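Local atomic coordinates of periplasmic binding protein component of an ABC type zinc uptake transporter (Synechocystis sp., PDB entry 1PQ4), a protein that binds zinc in the periplasm and probably delivers it to an ABC-type zinc uptake transporter as its solute-binding component. Residues Y39-P43 / Q44-A48; E175-N178 / Q179-Q183. All blocks are in the same frame, centred on the assembly; numbering follows the deposited sequence.

Contact 1. Residues Y39-P43 / Q44-A48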
loop_
_atom_site.group_PDB
_atom_site.type_symbol
_atom_site.label_atom_id
_atom_site.label_comp_id
_atom_site.label_asym_id
_atom_site.label_seq_id
_atom_site.Cartn_x
_atom_site.Cartn_y
_atom_site.Cartn_z
ATOM N N TYR A 39 3.766 13.893 -1.557
ATOM C CA TYR A 39 3.499 14.229 -2.947
ATOM C C TYR A 39 2.520 15.393 -3.103
ATOM O O TYR A 39 1.551 15.525 -2.353
ATOM C CB TYR A 39 2.891 13.041 -3.687
ATOM C CG TYR A 39 2.782 13.271 -5.172
ATOM C CD1 TYR A 39 3.927 13.338 -5.956
ATOM C CD2 TYR A 39 1.551 13.446 -5.783
ATOM C CE1 TYR A 39 3.848 13.573 -7.321
ATOM C CE2 TYR A 39 1.458 13.687 -7.151
ATOM C CZ TYR A 39 2.612 13.744 -7.907
ATOM O OH TYR A 39 2.541 13.966 -9.255
ATOM N N GLU A 40 2.773 16.242 -4.084
ATOM C CA GLU A 40 1.834 17.315 -4.351
ATOM C C GLU A 40 1.495 17.188 -5.836
ATOM O O GLU A 40 2.383 17.163 -6.689
ATOM C CB GLU A 40 2.408 18.694 -4.025
ATOM C CG GLU A 40 1.256 19.671 -3.754
ATOM C CD GLU A 40 1.687 21.022 -3.214
ATOM O OE1 GLU A 40 2.463 21.730 -3.911
ATOM O OE2 GLU A 40 1.238 21.376 -2.093
ATOM N N PRO A 41 0.203 17.076 -6.164
ATOM C CA PRO A 41 -0.140 16.940 -7.579
ATOM C C PRO A 41 0.350 18.077 -8.477
ATOM O O PRO A 41 0.360 19.233 -8.089
ATOM C CB PRO A 41 -1.671 16.772 -7.587
ATOM C CG PRO A 41 -2.128 17.015 -6.222
ATOM C CD PRO A 41 -0.946 16.843 -5.282
ATOM N N LYS A 42 0.800 17.716 -9.671
ATOM C CA LYS A 42 1.304 18.686 -10.626
ATOM C C LYS A 42 0.145 19.393 -11.327
ATOM O O LYS A 42 -0.946 18.827 -11.510
ATOM C CB LYS A 42 2.138 17.998 -11.708
ATOM C CG LYS A 42 3.277 17.100 -11.256
ATOM C CD LYS A 42 3.713 16.216 -12.461
ATOM C CE LYS A 42 4.892 15.308 -12.136
ATOM N NZ LYS A 42 4.616 14.380 -10.999
ATOM N N PRO A 43 0.375 20.639 -11.767
ATOM C CA PRO A 43 -0.703 21.360 -12.458
ATOM C C PRO A 43 -1.270 20.598 -13.675
ATOM O O PRO A 43 -2.463 20.581 -13.875
ATOM C CB PRO A 43 -0.046 22.699 -12.835
ATOM C CG PRO A 43 1.442 22.380 -12.876
ATOM C CD PRO A 43 1.621 21.436 -11.712
ATOM N N GLN A 44 -0.413 19.958 -14.475
ATOM C CA GLN A 44 -0.896 19.226 -15.630
ATOM C C GLN A 44 -1.827 18.085 -15.219
ATOM O O GLN A 44 -2.705 17.694 -15.990
ATOM C CB GLN A 44 0.267 18.657 -16.460
ATOM C CG GLN A 44 1.572 18.445 -15.704
ATOM C CD GLN A 44 2.240 19.755 -15.349
ATOM O OE1 GLN A 44 2.498 20.594 -16.218
ATOM N NE2 GLN A 44 2.512 19.945 -14.073
ATOM N N GLN A 45 -1.617 17.546 -14.013
ATOM C CA GLN A 45 -2.441 16.448 -13.504
ATOM C C GLN A 45 -3.803 16.966 -13.081
ATOM O O GLN A 45 -4.808 16.344 -13.389
ATOM C CB GLN A 45 -1.799 15.776 -12.283
ATOM C CG GLN A 45 -0.627 14.935 -12.594
ATOM C CD GLN A 45 -0.118 14.269 -11.347
ATOM O OE1 GLN A 45 0.301 14.939 -10.404
ATOM N NE2 GLN A 45 -0.165 12.954 -11.327
ATOM N N LEU A 46 -3.829 18.079 -12.352
ATOM C CA LEU A 46 -5.109 18.644 -11.910
ATOM C C LEU A 46 -5.975 19.008 -13.123
ATOM O O LEU A 46 -7.192 18.860 -13.069
ATOM C CB LEU A 46 -4.881 19.878 -11.050
ATOM C CG LEU A 46 -4.139 19.589 -9.744
ATOM C CD1 LEU A 46 -3.746 20.888 -9.077
ATOM C CD2 LEU A 46 -5.008 18.769 -8.829
ATOM N N ALA A 47 -5.344 19.468 -14.212
ATOM C CA ALA A 47 -6.079 19.811 -15.439
ATOM C C ALA A 47 -6.682 18.562 -16.065
ATOM O O ALA A 47 -7.818 18.574 -16.533
ATOM C CB ALA A 47 -5.158 20.460 -16.460
ATOM N N ALA A 48 -5.909 17.485 -16.087
ATOM C CA ALA A 48 -6.376 16.239 -16.686
ATOM C C ALA A 48 -7.547 15.676 -15.924
ATOM O O ALA A 48 -8.356 14.918 -16.476
ATOM C CB ALA A 48 -5.254 15.225 -16.709
#
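The N-terminal cap of helix 43-48 joins Gln45, in the first turn, to Tyr39 and Lys42 of the loop that leads into it from zinc ligand His37. Lys42 is the N-cap residue, and its main chain is held in two directions. Lys42 O accepts Leu46 N at 3.1 Å, with a weak second bond from Gln45 N. The N-H of the same residue turns back to the side chain of Gln45, Lys42 N meeting Gln45 OE1 at 2.9 Å in the carbonyl plane, on a lone pair, with an N-H...O angle of 166°. Gln45 reaches that N-H because CG stands beside its own backbone N (chi1 -73°) and the chain then runs extended. Tyr39 OH gives Gln45 OE1 a second bond, 2.7 Å long, from above the carbonyl plane; the phenol ring presents its edge, and ring and amide planes stand 87° apart. Lys42 NZ donates to Tyr39 OH at 2.7 Å, reached by a bend at the end of the lysine chain. Pro41 CB touches Leu46 CD2 at 4.1 Å. At the far end of the amide, Gln45 NE2 donates to Leu29 O. With OE1 gripped by two donors and NE2 tied to a third residue, the amide is fixed in its rotation, and the lysine ammonium would probably polarise the tyrosine hydroxyl toward stronger donation.

Contact 2. Residues E175-N178 / Q179-Q183; sequences ERLN and QELGQ
Glu175 to Gly182 form two turns of regular alpha helix within helix 160-185, with consecutive i to i+4 bonds from Gln179 N, Glu180 N, Leu181 N and Gly182 N; the shortest, Leu181 N to Leu177 O, measures 2.8 Å. Leu177 and Leu181 lie one turn apart on the buried side, where Leu177 CG meets Leu181 CD1 at 4.1 Å. Their first torsions differ: CG of Leu177 is trans to the backbone N (chi1 177°), whereas that of Leu181 sits beside it (chi1 -60°), and the two branches meet at an angle. Both leucines pack on helix 273-288, Leu177 against Trp273 and Leu181 against Ala281. On another side, Asn178 ND2 donates to Glu175 OE2 at 3.2 Å, reaching the syn side of the carboxylate 18° out of its plane. That oxygen also takes a salt bridge from Lys142, while Asn178 OD1 bonds Tyr207 OH. Arg176 NE lies 4.4 Å from Glu180 OE1, well off the guanidinium plane, and Glu180 forms its salt bridge with Lys278 instead. The arginine therefore probably adds no more than a diffuse attraction, while the carboxylates of Glu175 and Glu180 tie this helix to helices 138-155 and 273-288.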
loop_
_atom_site.group_PDB
_atom_site.type_symbol
_atom_site.label_atom_id
_atom_site.label_comp_id
_atom_site.label_asym_id
_atom_site.label_seq_id
_atom_site.Cartn_x
_atom_site.Cartn_y
_atom_site.Cartn_z
ATOM N N GLU A 175 -8.376 -14.571 -1.622
ATOM C CA GLU A 175 -8.332 -15.617 -0.591
ATOM C C GLU A 175 -7.216 -16.577 -0.901
ATOM O O GLU A 175 -6.501 -17.025 -0.018
ATOM C CB GLU A 175 -9.649 -16.413 -0.518
ATOM C CG GLU A 175 -10.378 -16.151 0.763
ATOM C CD GLU A 175 -9.486 -16.357 1.974
ATOM O OE1 GLU A 175 -9.348 -17.509 2.435
ATOM O OE2 GLU A 175 -8.896 -15.373 2.456
ATOM N N ARG A 176 -7.060 -16.895 -2.170
ATOM C CA ARG A 176 -5.985 -17.814 -2.574
ATOM C C ARG A 176 -4.607 -17.165 -2.265
ATOM O O ARG A 176 -3.734 -17.788 -1.675
ATOM C CB ARG A 176 -6.158 -18.145 -4.057
ATOM C CG ARG A 176 -5.053 -18.978 -4.679
ATOM C CD ARG A 176 -4.987 -18.499 -6.102
ATOM N NE ARG A 176 -3.969 -19.097 -6.942
ATOM C CZ ARG A 176 -3.689 -18.631 -8.154
ATOM N NH1 ARG A 176 -4.364 -17.578 -8.612
ATOM N NH2 ARG A 176 -2.750 -19.206 -8.903
ATOM N N LEU A 177 -4.461 -15.879 -2.586
ATOM C CA LEU A 177 -3.221 -15.156 -2.271
ATOM C C LEU A 177 -2.979 -15.149 -0.774
ATOM O O LEU A 177 -1.861 -15.378 -0.292
ATOM C CB LEU A 177 -3.338 -13.741 -2.776
ATOM C CG LEU A 177 -2.144 -12.840 -2.453
ATOM C CD1 LEU A 177 -0.910 -13.318 -3.216
ATOM C CD2 LEU A 177 -2.488 -11.428 -2.928
ATOM N N ASN A 178 -4.040 -14.880 -0.008
ATOM C CA ASN A 178 -3.918 -14.868 1.437
ATOM C C ASN A 178 -3.402 -16.197 2.009
ATOM O O ASN A 178 -2.558 -16.223 2.932
ATOM C CB ASN A 178 -5.288 -14.520 2.063
ATOM C CG ASN A 178 -5.257 -14.520 3.583
ATOM O OD1 ASN A 178 -4.419 -13.866 4.204
ATOM N ND2 ASN A 178 -6.189 -15.245 4.188
ATOM N N GLN A 179 -3.951 -17.304 1.515
ATOM C CA GLN A 179 -3.506 -18.634 1.964
ATOM C C GLN A 179 -2.021 -18.845 1.572
ATOM O O GLN A 179 -1.215 -19.389 2.347
ATOM C CB GLN A 179 -4.345 -19.751 1.266
ATOM C CG GLN A 179 -5.154 -20.642 2.215
ATOM C CD GLN A 179 -5.110 -22.136 1.805
ATOM O OE1 GLN A 179 -5.178 -22.476 0.609
ATOM N NE2 GLN A 179 -5.003 -23.028 2.802
ATOM N N GLU A 180 -1.687 -18.444 0.352
ATOM C CA GLU A 180 -0.330 -18.610 -0.159
ATOM C C GLU A 180 0.664 -17.816 0.699
ATOM O O GLU A 180 1.708 -18.335 1.087
ATOM C CB GLU A 180 -0.297 -18.128 -1.606
ATOM C CG GLU A 180 0.835 -18.630 -2.436
ATOM C CD GLU A 180 0.680 -18.214 -3.891
ATOM O OE1 GLU A 180 -0.479 -18.167 -4.367
ATOM O OE2 GLU A 180 1.706 -17.951 -4.559
ATOM N N LEU A 181 0.349 -16.559 1.007
ATOM C CA LEU A 181 1.263 -15.753 1.838
ATOM C C LEU A 181 1.379 -16.340 3.235
ATOM O O LEU A 181 2.467 -16.373 3.816
ATOM C CB LEU A 181 0.784 -14.289 1.921
ATOM C CG LEU A 181 0.706 -13.572 0.569
ATOM C CD1 LEU A 181 0.228 -12.102 0.775
ATOM C CD2 LEU A 181 2.067 -13.580 -0.104
ATOM N N GLY A 182 0.264 -16.831 3.774
ATOM C CA GLY A 182 0.290 -17.431 5.098
ATOM C C GLY A 182 1.169 -18.684 5.124
ATOM O O GLY A 182 1.857 -18.943 6.116
ATOM N N GLN A 183 1.166 -19.461 4.039
ATOM C CA GLN A 183 1.984 -20.673 3.984
ATOM C C GLN A 183 3.486 -20.298 3.980
ATOM O O GLN A 183 4.310 -20.924 4.639
ATOM C CB GLN A 183 1.651 -21.490 2.735
ATOM C CG GLN A 183 0.274 -22.137 2.819
ATOM C CD GLN A 183 -0.039 -23.064 1.658
ATOM O OE1 GLN A 183 0.041 -22.673 0.486
ATOM N NE2 GLN A 183 -0.413 -24.306 1.980
#

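From the N terminus, the chain passes through strands 3-7 and 24-28 before contact 1, where the loop carrying His37 enters helix 43-48. Contact 2 comes much later, near the C-terminal end of helix 160-185. Both are local, each made within one continuous segment, so neither closes a long loop; they follow in series, without nesting or crossing. Their centres lie 37 Å apart on opposite sides of the chain's centre, and their nearest atoms are about 25 Å apart. Contact 1, whose Tyr39 side chain lies about 11 Å from the zinc ion, ties a surface helix to Leu29 in the loop after strand 24-28; contact 2, away from that site, joins helix 160-185 to helices 138-155 and 273-288.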